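Local structure of octenoyl-CoA reductase/carboxylase (Streptomyces sp., 4A0S) at residues G204-M209 against I309-T314; T278-I281 against R286-V289; C335-S338 against L342-F345. The protein catalyses the NADPH-dependent reductive carboxylation of 2-octenoyl-CoA, which supplies an extender unit for cinnabaramide polyketide biosynthesis. One frame throughout, in Å; residues are numbered along the deposited sequence.

Contact 1: G204-M209 against I309-T314; sequences GTAYRM and IVFEHT. With NAP (NADP nicotinamide-adenine-dinucleotide phosphate), chain F.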
loop_
_atom_site.group_PDB
_atom_site.type_symbol
_atom_site.label_atom_id
_atom_site.label_comp_id
_atom_site.label_asym_id
_atom_site.label_seq_id
_atom_site.Cartn_x
_atom_site.Cartn_y
_atom_site.Cartn_z
ATOM N N GLY A 204 7.148 -11.980 16.688
ATOM C CA GLY A 204 6.969 -11.977 15.232
ATOM C C GLY A 204 5.521 -11.645 14.914
ATOM O O GLY A 204 5.226 -10.840 14.025
ATOM N N THR A 205 4.617 -12.246 15.680
ATOM C CA THR A 205 3.194 -12.058 15.458
ATOM C C THR A 205 2.771 -10.616 15.723
ATOM O O THR A 205 2.016 -10.038 14.945
ATOM C CB THR A 205 2.367 -13.008 16.336
ATOM O OG1 THR A 205 2.590 -14.346 15.891
ATOM C CG2 THR A 205 0.891 -12.703 16.214
ATOM N N ALA A 206 3.272 -10.050 16.815
ATOM C CA ALA A 206 2.974 -8.676 17.146
ATOM C C ALA A 206 3.592 -7.760 16.070
ATOM O O ALA A 206 3.034 -6.719 15.712
ATOM C CB ALA A 206 3.524 -8.342 18.534
ATOM N N TYR A 207 4.741 -8.183 15.565
ATOM C CA TYR A 207 5.496 -7.420 14.601
ATOM C C TYR A 207 4.699 -7.351 13.305
ATOM O O TYR A 207 4.532 -6.276 12.710
ATOM C CB TYR A 207 6.861 -8.062 14.337
ATOM C CG TYR A 207 7.615 -7.289 13.290
ATOM C CD1 TYR A 207 7.325 -7.458 11.929
ATOM C CD2 TYR A 207 8.577 -6.341 13.657
ATOM C CE1 TYR A 207 7.979 -6.707 10.963
ATOM C CE2 TYR A 207 9.249 -5.603 12.690
ATOM C CZ TYR A 207 8.927 -5.789 11.347
ATOM O OH TYR A 207 9.569 -5.064 10.390
ATOM N N ARG A 208 4.206 -8.504 12.868
ATOM C CA ARG A 208 3.385 -8.546 11.660
ATOM C C ARG A 208 2.161 -7.641 11.825
ATOM O O ARG A 208 1.847 -6.845 10.957
ATOM C CB ARG A 208 2.923 -9.970 11.350
ATOM C CG ARG A 208 2.086 -10.008 10.082
ATOM C CD ARG A 208 1.693 -11.405 9.655
ATOM N NE ARG A 208 0.872 -11.337 8.457
ATOM C CZ ARG A 208 1.329 -11.525 7.217
ATOM N NH1 ARG A 208 2.616 -11.780 6.991
ATOM N NH2 ARG A 208 0.498 -11.445 6.188
ATOM N N MET A 209 1.490 -7.785 12.962
ATOM C CA MET A 209 0.286 -7.030 13.265
ATOM C C MET A 209 0.495 -5.530 13.276
ATOM O O MET A 209 -0.400 -4.801 12.918
ATOM C CB MET A 209 -0.231 -7.467 14.635
ATOM C CG MET A 209 -0.744 -8.900 14.606
ATOM S SD MET A 209 -1.212 -9.463 16.230
ATOM C CE MET A 209 -2.714 -8.507 16.490
ATOM N N ILE A 309 -4.743 2.176 15.956
ATOM C CA ILE A 309 -4.706 0.733 15.776
ATOM C C ILE A 309 -5.138 0.119 17.085
ATOM O O ILE A 309 -4.670 0.527 18.150
ATOM C CB ILE A 309 -3.294 0.226 15.424
ATOM C CG1 ILE A 309 -2.800 0.819 14.101
ATOM C CG2 ILE A 309 -3.253 -1.319 15.342
ATOM C CD1 ILE A 309 -1.286 0.748 13.977
ATOM N N VAL A 310 -6.032 -0.853 16.995
ATOM C CA VAL A 310 -6.393 -1.640 18.140
ATOM C C VAL A 310 -5.796 -3.006 17.906
ATOM O O VAL A 310 -6.039 -3.653 16.888
ATOM C CB VAL A 310 -7.904 -1.760 18.310
ATOM C CG1 VAL A 310 -8.220 -2.580 19.533
ATOM C CG2 VAL A 310 -8.522 -0.374 18.384
ATOM N N PHE A 311 -5.021 -3.432 18.884
ATOM C CA PHE A 311 -4.295 -4.681 18.832
ATOM C C PHE A 311 -5.161 -5.706 19.545
ATOM O O PHE A 311 -5.281 -5.708 20.772
ATOM C CB PHE A 311 -2.951 -4.486 19.524
ATOM C CG PHE A 311 -2.035 -5.668 19.439
ATOM C CD1 PHE A 311 -2.062 -6.653 20.416
ATOM C CD2 PHE A 311 -1.124 -5.775 18.401
ATOM C CE1 PHE A 311 -1.202 -7.754 20.345
ATOM C CE2 PHE A 311 -0.250 -6.851 18.328
ATOM C CZ PHE A 311 -0.301 -7.853 19.301
ATOM N N GLU A 312 -5.823 -6.534 18.742
ATOM C CA GLU A 312 -6.746 -7.535 19.230
ATOM C C GLU A 312 -6.177 -8.936 19.298
ATOM O O GLU A 312 -5.273 -9.299 18.554
ATOM C CB GLU A 312 -7.986 -7.561 18.345
ATOM C CG GLU A 312 -9.108 -6.787 18.910
ATOM C CD GLU A 312 -9.803 -7.535 20.023
ATOM O OE1 GLU A 312 -9.533 -8.732 20.199
ATOM O OE2 GLU A 312 -10.636 -6.927 20.704
ATOM N N HIS A 313 -6.738 -9.728 20.202
ATOM C CA HIS A 313 -6.440 -11.151 20.297
ATOM C C HIS A 313 -7.256 -11.726 21.443
ATOM O O HIS A 313 -7.410 -12.928 21.562
ATOM C CB HIS A 313 -4.965 -11.378 20.553
ATOM C CG HIS A 313 -4.448 -10.636 21.737
ATOM N ND1 HIS A 313 -4.432 -11.173 23.007
ATOM C CD2 HIS A 313 -3.912 -9.397 21.844
ATOM C CE1 HIS A 313 -3.905 -10.296 23.844
ATOM N NE2 HIS A 313 -3.585 -9.211 23.161
ATOM N N THR A 314 -7.776 -10.830 22.277
ATOM C CA THR A 314 -8.569 -11.210 23.433
ATOM C C THR A 314 -9.901 -11.765 22.996
ATOM O O THR A 314 -10.477 -12.573 23.702
ATOM C CB THR A 314 -8.790 -10.032 24.377
ATOM O OG1 THR A 314 -8.811 -8.810 23.626
ATOM C CG2 THR A 314 -7.668 -9.980 25.392
HETATM P PA NAP F . -0.972 -14.698 26.941
HETATM O O1A NAP F . 0.577 -14.523 27.161
HETATM O O2A NAP F . -1.692 -15.591 27.906
HETATM O O5B NAP F . -1.570 -13.284 27.034
HETATM C C5B NAP F . -2.944 -13.149 26.728
HETATM C C4B NAP F . -3.432 -11.913 27.465
HETATM O O4B NAP F . -4.813 -11.770 27.101
HETATM C C3B NAP F . -3.374 -12.057 29.001
HETATM O O3B NAP F . -2.406 -11.126 29.438
HETATM C C2B NAP F . -4.719 -11.534 29.482
HETATM O O2B NAP F . -4.705 -10.122 29.684
HETATM C C1B NAP F . -5.641 -11.812 28.349
HETATM N N9A NAP F . -6.147 -13.200 28.497
HETATM C C8A NAP F . -5.536 -14.278 29.015
HETATM N N7A NAP F . -6.331 -15.353 28.924
HETATM C C5A NAP F . -7.445 -14.931 28.342
HETATM C C6A NAP F . -8.616 -15.570 28.016
HETATM N N6A NAP F . -8.748 -16.874 28.255
HETATM N N1A NAP F . -9.572 -14.864 27.433
HETATM C C2A NAP F . -9.417 -13.571 27.160
HETATM N N3A NAP F . -8.324 -12.913 27.479
HETATM C C4A NAP F . -7.329 -13.584 28.067
HETATM O O3 NAP F . -1.271 -15.216 25.455
HETATM P PN NAP F . -0.634 -14.549 24.139
HETATM O O1N NAP F . 0.642 -15.433 23.906
HETATM O O2N NAP F . -0.468 -13.054 24.220
HETATM O O5D NAP F . -1.764 -15.006 23.109
HETATM C C5D NAP F . -3.006 -14.318 23.229
HETATM C C4D NAP F . -3.878 -14.888 22.147
HETATM O O4D NAP F . -3.171 -14.649 20.881
HETATM C C3D NAP F . -4.045 -16.406 22.240
HETATM O O3D NAP F . -5.424 -16.607 21.867
HETATM C C2D NAP F . -3.101 -16.951 21.190
HETATM O O2D NAP F . -3.557 -18.223 20.671
HETATM C C1D NAP F . -3.313 -15.889 20.129
HETATM N N1N NAP F . -2.084 -15.815 19.376
HETATM C C2N NAP F . -2.194 -15.851 18.002
HETATM C C3N NAP F . -1.020 -15.770 17.307
HETATM C C7N NAP F . -1.140 -15.822 15.834
HETATM O O7N NAP F . -2.237 -15.822 15.266
HETATM N N7N NAP F . 0.021 -15.914 15.242
HETATM C C4N NAP F . 0.224 -15.655 17.936
HETATM C C5N NAP F . 0.346 -15.604 19.313
HETATM C C6N NAP F . -0.830 -15.679 20.042
HETATM P P2B NAP F . -5.919 -9.547 30.570
HETATM O O1X NAP F . -5.228 -8.109 30.899
HETATM O O2X NAP F . -7.241 -9.344 29.671
HETATM O O3X NAP F . -5.985 -10.550 31.696
#

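Contact 2: T278-I281 against R286-V289; sequences TDDI and RRVV. With CO8 (octanoyl-coenzyme A), chain L.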
loop_
_atom_site.group_PDB
_atom_site.type_symbol
_atom_site.label_atom_id
_atom_site.label_comp_id
_atom_site.label_asym_id
_atom_site.label_seq_id
_atom_site.Cartn_x
_atom_site.Cartn_y
_atom_site.Cartn_z
ATOM N N THR A 278 -16.844 -7.133 31.469
ATOM C CA THR A 278 -17.011 -8.501 31.941
ATOM C C THR A 278 -17.222 -9.350 30.686
ATOM O O THR A 278 -17.498 -8.803 29.628
ATOM C CB THR A 278 -18.214 -8.626 32.884
ATOM O OG1 THR A 278 -19.380 -8.070 32.256
ATOM C CG2 THR A 278 -17.955 -7.887 34.176
ATOM N N ASP A 279 -17.124 -10.671 30.796
ATOM C CA ASP A 279 -17.142 -11.534 29.606
ATOM C C ASP A 279 -18.455 -11.594 28.852
ATOM O O ASP A 279 -18.503 -12.063 27.712
ATOM C CB ASP A 279 -16.700 -12.950 29.959
ATOM C CG ASP A 279 -15.234 -13.024 30.239
ATOM O OD1 ASP A 279 -14.566 -11.984 30.048
ATOM O OD2 ASP A 279 -14.754 -14.099 30.662
ATOM N N ASP A 280 -19.514 -11.124 29.497
ATOM C CA ASP A 280 -20.839 -11.181 28.929
ATOM C C ASP A 280 -21.116 -9.910 28.150
ATOM O O ASP A 280 -22.151 -9.793 27.491
ATOM C CB ASP A 280 -21.870 -11.365 30.041
ATOM C CG ASP A 280 -21.786 -10.279 31.093
ATOM O OD1 ASP A 280 -22.038 -9.113 30.748
ATOM O OD2 ASP A 280 -21.478 -10.585 32.263
ATOM N N ILE A 281 -20.183 -8.959 28.213
ATOM C CA ILE A 281 -20.377 -7.683 27.527
ATOM C C ILE A 281 -20.694 -7.877 26.035
ATOM O O ILE A 281 -21.484 -7.116 25.459
ATOM C CB ILE A 281 -19.180 -6.734 27.724
ATOM C CG1 ILE A 281 -19.585 -5.299 27.377
ATOM C CG2 ILE A 281 -17.952 -7.213 26.914
ATOM C CD1 ILE A 281 -18.522 -4.286 27.699
ATOM N N ARG A 286 -25.715 -2.692 23.234
ATOM C CA ARG A 286 -25.813 -1.383 23.865
ATOM C C ARG A 286 -24.633 -1.096 24.781
ATOM O O ARG A 286 -23.995 -0.043 24.675
ATOM C CB ARG A 286 -27.119 -1.252 24.657
ATOM C CG ARG A 286 -27.305 0.129 25.284
ATOM C CD ARG A 286 -26.883 1.209 24.291
ATOM N NE ARG A 286 -27.287 2.554 24.685
ATOM C CZ ARG A 286 -27.187 3.618 23.892
ATOM N NH1 ARG A 286 -26.703 3.488 22.659
ATOM N NH2 ARG A 286 -27.577 4.812 24.325
ATOM N N ARG A 287 -24.367 -2.035 25.685
ATOM C CA ARG A 287 -23.302 -1.924 26.621
ATOM C C ARG A 287 -21.956 -1.911 25.910
ATOM O O ARG A 287 -21.082 -1.146 26.306
ATOM C CB ARG A 287 -23.324 -3.080 27.627
ATOM C CG ARG A 287 -22.236 -2.988 28.688
ATOM C CD ARG A 287 -22.695 -3.560 30.007
ATOM N NE ARG A 287 -22.499 -5.003 30.087
ATOM C CZ ARG A 287 -21.403 -5.592 30.560
ATOM N NH1 ARG A 287 -20.377 -4.871 30.995
ATOM N NH2 ARG A 287 -21.331 -6.910 30.595
ATOM N N VAL A 288 -21.858 -2.617 24.776
ATOM C CA VAL A 288 -20.629 -2.566 23.984
ATOM C C VAL A 288 -20.441 -1.152 23.446
ATOM O O VAL A 288 -19.340 -0.611 23.517
ATOM C CB VAL A 288 -20.573 -3.637 22.858
ATOM C CG1 VAL A 288 -19.356 -3.430 21.970
ATOM C CG2 VAL A 288 -20.522 -5.030 23.456
ATOM N N VAL A 289 -21.517 -0.539 22.953
ATOM C CA VAL A 289 -21.426 0.830 22.432
ATOM C C VAL A 289 -21.070 1.811 23.543
ATOM O O VAL A 289 -20.105 2.574 23.413
ATOM C CB VAL A 289 -22.709 1.270 21.675
ATOM C CG1 VAL A 289 -22.668 2.757 21.350
ATOM C CG2 VAL A 289 -22.863 0.463 20.386
HETATM N N1A CO8 L . -35.169 10.072 18.031
HETATM C C2A CO8 L . -34.341 11.074 18.313
HETATM N N3A CO8 L . -33.044 10.865 18.529
HETATM C C4A CO8 L . -32.532 9.620 18.469
HETATM C C5A CO8 L . -33.372 8.549 18.177
HETATM C C6A CO8 L . -34.725 8.802 17.956
HETATM N N6A CO8 L . -35.568 7.811 17.669
HETATM N N7A CO8 L . -32.630 7.444 18.178
HETATM C C8A CO8 L . -31.376 7.799 18.458
HETATM N N9A CO8 L . -31.308 9.125 18.645
HETATM C C1B CO8 L . -30.064 9.918 18.962
HETATM C C2B CO8 L . -29.477 9.733 20.370
HETATM O O2B CO8 L . -29.027 11.003 20.868
HETATM C C3B CO8 L . -28.291 8.792 20.140
HETATM O O3B CO8 L . -27.226 9.077 21.052
HETATM P P3B CO8 L . -26.734 7.964 22.119
HETATM O O7A CO8 L . -28.074 7.552 22.936
HETATM O O8A CO8 L . -26.306 6.666 21.250
HETATM O O9A CO8 L . -25.639 8.482 22.973
HETATM C C4B CO8 L . -27.824 9.183 18.750
HETATM O O4B CO8 L . -29.046 9.445 18.016
HETATM C C5B CO8 L . -26.983 8.037 18.137
HETATM O O5B CO8 L . -26.312 8.447 16.919
HETATM P P1A CO8 L . -24.916 9.312 16.931
HETATM O O1A CO8 L . -24.423 9.365 15.378
HETATM O O2A CO8 L . -25.079 10.665 17.528
HETATM O O3A CO8 L . -23.794 8.456 17.772
HETATM P P2A CO8 L . -22.537 7.650 17.099
HETATM O O4A CO8 L . -22.039 6.669 18.275
HETATM O O5A CO8 L . -21.426 8.488 16.544
HETATM O O6A CO8 L . -23.167 6.660 15.987
HETATM C CBP CO8 L . -23.425 5.619 13.802
HETATM C CCP CO8 L . -22.525 6.449 14.721
HETATM C CDP CO8 L . -23.624 4.247 14.465
HETATM C CEP CO8 L . -22.701 5.462 12.456
HETATM C CAP CO8 L . -24.783 6.367 13.651
HETATM O OAP CO8 L . -24.556 7.741 13.279
HETATM C C9P CO8 L . -25.676 5.737 12.578
HETATM O O9P CO8 L . -26.239 4.650 12.756
HETATM N N8P CO8 L . -25.749 6.478 11.471
HETATM C C7P CO8 L . -26.490 6.077 10.279
HETATM C C6P CO8 L . -25.716 4.940 9.606
HETATM C C5P CO8 L . -26.707 4.057 8.853
HETATM O O5P CO8 L . -27.305 3.141 9.422
HETATM N N4P CO8 L . -26.897 4.384 7.576
HETATM C C3P CO8 L . -26.183 5.488 6.917
HETATM C C2P CO8 L . -26.404 5.359 5.421
HETATM S S1P CO8 L . -25.290 4.123 4.636
HETATM C "C1'" CO8 L . -25.574 4.672 3.030
HETATM O "O1'" CO8 L . -26.594 4.299 2.441
HETATM C "C2'" CO8 L . -24.662 5.573 2.486
HETATM C "C3'" CO8 L . -24.806 6.076 1.197
HETATM C "C4'" CO8 L . -23.872 6.938 0.605
HETATM C "C5'" CO8 L . -22.745 7.442 1.514
HETATM C "C6'" CO8 L . -21.981 8.591 0.829
HETATM C "C7'" CO8 L . -21.113 9.254 1.885
HETATM C "C8'" CO8 L . -20.256 10.330 1.244
HETATM O O HOH W 1 -24.383 -6.742 29.763
#

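Contact 3: C335-S338 against L342-F345; sequences CGSS and LHTF. With NAP (NADP nicotinamide-adenine-dinucleotide phosphate), chain F.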
loop_
_atom_site.group_PDB
_atom_site.type_symbol
_atom_site.label_atom_id
_atom_site.label_comp_id
_atom_site.label_asym_id
_atom_site.label_seq_id
_atom_site.Cartn_x
_atom_site.Cartn_y
_atom_site.Cartn_z
ATOM N N CYS A 335 -5.235 -11.342 15.855
ATOM C CA CYS A 335 -4.555 -12.610 15.590
ATOM C C CYS A 335 -5.071 -13.708 16.487
ATOM O O CYS A 335 -4.469 -14.780 16.593
ATOM C CB CYS A 335 -3.055 -12.463 15.831
ATOM S SG CYS A 335 -2.616 -12.171 17.565
ATOM N N GLY A 336 -6.205 -13.465 17.125
ATOM C CA GLY A 336 -6.661 -14.437 18.094
ATOM C C GLY A 336 -7.991 -14.065 18.671
ATOM O O GLY A 336 -8.534 -13.006 18.382
ATOM N N SER A 337 -8.505 -14.972 19.487
ATOM C CA SER A 337 -9.806 -14.819 20.084
ATOM C C SER A 337 -9.823 -15.611 21.382
ATOM O O SER A 337 -10.588 -16.554 21.514
ATOM C CB SER A 337 -10.873 -15.351 19.135
ATOM O OG SER A 337 -11.021 -14.521 18.017
ATOM N N SER A 338 -8.974 -15.248 22.336
ATOM C CA SER A 338 -8.840 -16.063 23.557
ATOM C C SER A 338 -10.176 -16.229 24.266
ATOM O O SER A 338 -10.469 -17.293 24.785
ATOM C CB SER A 338 -7.865 -15.433 24.527
ATOM O OG SER A 338 -6.621 -15.223 23.911
ATOM N N LEU A 342 -16.271 -16.322 18.155
ATOM C CA LEU A 342 -17.507 -15.840 17.559
ATOM C C LEU A 342 -17.627 -14.374 17.877
ATOM O O LEU A 342 -18.206 -13.979 18.887
ATOM C CB LEU A 342 -18.719 -16.620 18.078
ATOM C CG LEU A 342 -18.771 -18.076 17.628
ATOM C CD1 LEU A 342 -20.026 -18.773 18.118
ATOM C CD2 LEU A 342 -18.677 -18.107 16.111
ATOM N N HIS A 343 -17.026 -13.561 17.026
ATOM C CA HIS A 343 -17.018 -12.129 17.251
ATOM C C HIS A 343 -18.320 -11.545 16.801
ATOM O O HIS A 343 -18.848 -11.943 15.776
ATOM C CB HIS A 343 -15.899 -11.492 16.459
ATOM C CG HIS A 343 -14.537 -11.785 17.001
ATOM N ND1 HIS A 343 -13.423 -11.074 16.612
ATOM C CD2 HIS A 343 -14.113 -12.690 17.918
ATOM C CE1 HIS A 343 -12.368 -11.537 17.264
ATOM N NE2 HIS A 343 -12.761 -12.514 18.064
ATOM N N THR A 344 -18.837 -10.624 17.601
ATOM C CA THR A 344 -19.933 -9.768 17.202
ATOM C C THR A 344 -19.492 -8.331 17.327
ATOM O O THR A 344 -18.810 -7.951 18.279
ATOM C CB THR A 344 -21.188 -10.013 18.045
ATOM O OG1 THR A 344 -21.576 -11.381 17.893
ATOM C CG2 THR A 344 -22.345 -9.094 17.601
ATOM N N PHE A 345 -19.859 -7.545 16.328
ATOM C CA PHE A 345 -19.533 -6.151 16.304
ATOM C C PHE A 345 -20.613 -5.428 15.528
ATOM O O PHE A 345 -21.350 -6.027 14.735
ATOM C CB PHE A 345 -18.144 -5.914 15.686
ATOM C CG PHE A 345 -18.087 -6.141 14.203
ATOM C CD1 PHE A 345 -17.894 -7.420 13.692
ATOM C CD2 PHE A 345 -18.253 -5.083 13.317
ATOM C CE1 PHE A 345 -17.851 -7.645 12.304
ATOM C CE2 PHE A 345 -18.209 -5.294 11.933
ATOM C CZ PHE A 345 -18.012 -6.575 11.429
HETATM P PA NAP F . -0.972 -14.698 26.941
HETATM O O1A NAP F . 0.577 -14.523 27.161
HETATM O O2A NAP F . -1.692 -15.591 27.906
HETATM O O5B NAP F . -1.570 -13.284 27.034
HETATM C C5B NAP F . -2.944 -13.149 26.728
HETATM C C4B NAP F . -3.432 -11.913 27.465
HETATM O O4B NAP F . -4.813 -11.770 27.101
HETATM C C3B NAP F . -3.374 -12.057 29.001
HETATM O O3B NAP F . -2.406 -11.126 29.438
HETATM C C2B NAP F . -4.719 -11.534 29.482
HETATM O O2B NAP F . -4.705 -10.122 29.684
HETATM C C1B NAP F . -5.641 -11.812 28.349
HETATM N N9A NAP F . -6.147 -13.200 28.497
HETATM C C8A NAP F . -5.536 -14.278 29.015
HETATM N N7A NAP F . -6.331 -15.353 28.924
HETATM C C5A NAP F . -7.445 -14.931 28.342
HETATM C C6A NAP F . -8.616 -15.570 28.016
HETATM N N6A NAP F . -8.748 -16.874 28.255
HETATM N N1A NAP F . -9.572 -14.864 27.433
HETATM C C2A NAP F . -9.417 -13.571 27.160
HETATM N N3A NAP F . -8.324 -12.913 27.479
HETATM C C4A NAP F . -7.329 -13.584 28.067
HETATM O O3 NAP F . -1.271 -15.216 25.455
HETATM P PN NAP F . -0.634 -14.549 24.139
HETATM O O1N NAP F . 0.642 -15.433 23.906
HETATM O O2N NAP F . -0.468 -13.054 24.220
HETATM O O5D NAP F . -1.764 -15.006 23.109
HETATM C C5D NAP F . -3.006 -14.318 23.229
HETATM C C4D NAP F . -3.878 -14.888 22.147
HETATM O O4D NAP F . -3.171 -14.649 20.881
HETATM C C3D NAP F . -4.045 -16.406 22.240
HETATM O O3D NAP F . -5.424 -16.607 21.867
HETATM C C2D NAP F . -3.101 -16.951 21.190
HETATM O O2D NAP F . -3.557 -18.223 20.671
HETATM C C1D NAP F . -3.313 -15.889 20.129
HETATM N N1N NAP F . -2.084 -15.815 19.376
HETATM C C2N NAP F . -2.194 -15.851 18.002
HETATM C C3N NAP F . -1.020 -15.770 17.307
HETATM C C7N NAP F . -1.140 -15.822 15.834
HETATM O O7N NAP F . -2.237 -15.822 15.266
HETATM N N7N NAP F . 0.021 -15.914 15.242
HETATM C C4N NAP F . 0.224 -15.655 17.936
HETATM C C5N NAP F . 0.346 -15.604 19.313
HETATM C C6N NAP F . -0.830 -15.679 20.042
HETATM P P2B NAP F . -5.919 -9.547 30.570
HETATM O O1X NAP F . -5.228 -8.109 30.899
HETATM O O2X NAP F . -7.241 -9.344 29.671
HETATM O O3X NAP F . -5.985 -10.550 31.696
#

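Contact 1: G204-M209 against I309-T314
A Met-aromatic contact between Met209 and Phe311 ties helix 200-210 to strand 309-312, one of the central strands of the parallel Rossmann sheet that binds NADP. The axes of the short segments 204-209 and 309-312 come within 10.3 Å, nearly antiparallel at 151°, and side chains bridge the gap. The thioether of Met209 crosses the Phe311 ring at about a right angle. Its methyl CE lies over one face, 3.7 Å from the ring centroid of Phe311, in a CH-pi contact offset toward the rim. The sulfur approaches more obliquely, with Met209 SD 3.5 Å from Phe311 CE2. The Met209 chain bends at its last torsion (chi3 72°), and this turn brings CE in over the ring. The same methyl also reaches the backbone, with Met209 CE 3.4 Å from Glu312 O. Ala206 meets the far end of the ring. Its CA lies at the ring edge, in plane, and Ala206 CB is 3.9 Å from Phe311 CZ. Ala237 of helix 232-243 also touches Phe311. NADP lies beside this contact. The nicotinamide amide N7N gives a weak hydrogen bond to Thr205 OG1 at 3.1 Å, and Thr205 OG1 is also bonded to Leu201 O. On the strand side, His313 packs against the nicotinamide ribose, with His313 ND1 3.5 Å from NAP C5D. The Glu312 carboxylate is satisfied by Ser322 and Thr318. No hydrogen bond links the two segments. The junction is held by dispersion and by the polarisable sulfur against the ring, so it rests on shape, with Thr205 as its polar link to NADP.

Contact 2: T278-I281 against R286-V289
Ile281 and Arg287 meet across a short link between a type I turn, Thr278 to Ile281, and the first turns of helix 285-303 in the nucleotide-binding domain. The turn is closed by the bond from Ile281 N to Thr278 O. Arg287 folds back over it, its chain bent at chi2 and chi3. Two conformers of Arg287 are deposited, and the details below belong to one of them. In that conformer NH2 serves two acceptors. Arg287 NH2 gives a hydrogen bond of 2.8 Å to Thr278 OG1. This bond is fairly straight, at 156°, and tilted 16° out of the guanidinium plane. NH2 also forms a salt bridge with Asp280 OD1, modelled so short that its exact length is doubtful. The carboxylate and guanidinium planes stand 54° apart, so the two groups do not meet as a flat pair. NE is satisfied by a water, 2.6 Å from Arg287 NE. That water also gives a weak bond to Asp280 OD1. Ile281 CG1 sits 3.6 Å above the guanidinium plane of Arg287, over its centre. With an alanine here, CG1 and CD1 would be gone, and the guanidinium would probably lose its apolar cover on that face and be freer to tilt away from Thr278 and Asp280. Deeper in, Ile281 CG1 is 4.0 Å from Val288 CG2, and both side chains touch helix 316-325. Arg286 points elsewhere. Its NH2 bonds a bound octanoyl-CoA, at 3.1 Å from the phosphate oxygen CO8 O7A. Arg293 also bonds this octanoyl-CoA. Neighbouring arginines thus do separate work: one charge is probably balanced within the turn, the other probably by the phosphate.

Contact 3: C335-S338 against L342-F345
Ser337 and His343 link the loop after Rossmann strand 331-334 to strand 342-346, which pairs antiparallel with a strand of the third subunit and carries the sheet across the interface. Cys335 opens the loop on the cofactor side. Its sulfur lies against the nicotinamide, with Cys335 SG 3.7 Å from NAP C2N. SG sits between the backbone N and the carbonyl carbon (chi1 67°), and from there it reaches both this ring and Met209 of helix 200-210. Gly336 follows in a fully extended conformation. A side chain at this position would run into C1D of the nicotinamide ribose, so its absence lets the backbone pass close to the sugar. Gly336 O lies at the edge of the His343 ring, near its plane, but at 4.3 Å from His343 CE1 it is a loose neighbour. Ser337 makes the polar link. Its hydroxyl, carried beside the backbone N, forms a hydrogen bond with the imidazole, approaching the ring obliquely. Either partner could hold the proton. Asn347 ND2 of the third subunit also bonds Ser337 OG, so one buried hydroxyl is gripped from its own chain and from the neighbour. The His343 ring is further enclosed by Phe319 and by Phe345 of the third subunit. Ser338 turns back to NADP. Ser338 OG shares a hydrogen bond of 2.7 Å with the ribose hydroxyl NAP O3D, and has a weak one with His313 O. Ser338 CB rests 3.4 Å from NAP N1A of the adenine. The loop therefore faces two ways, its cofactor side and its interface side joined by adjacent serines. The bond within the chain is the one from Ser337 OG to His343 NE2, at 2.7 Å.

Overall arrangement
Contacts 1 and 3 sit side by side at NADP, their centres about 13 Å apart. They touch directly: Met209 SD is 3.3 Å from Cys335 SG, and His313 O is 2.9 Å from Ser338 N, probably a hydrogen bond. Together they line the cofactor with Thr205, His313, Cys335 and Ser338. Contact 2 stands apart, its centre about 22 Å from that of contact 1 and about 14 Å from that of contact 3, touching neither. It is nested in the chain between the segments of contact 1, and helix 285-303 leads on to strand 309-312. Its ligand is octanoyl-CoA, which is also held by His91 of the third subunit.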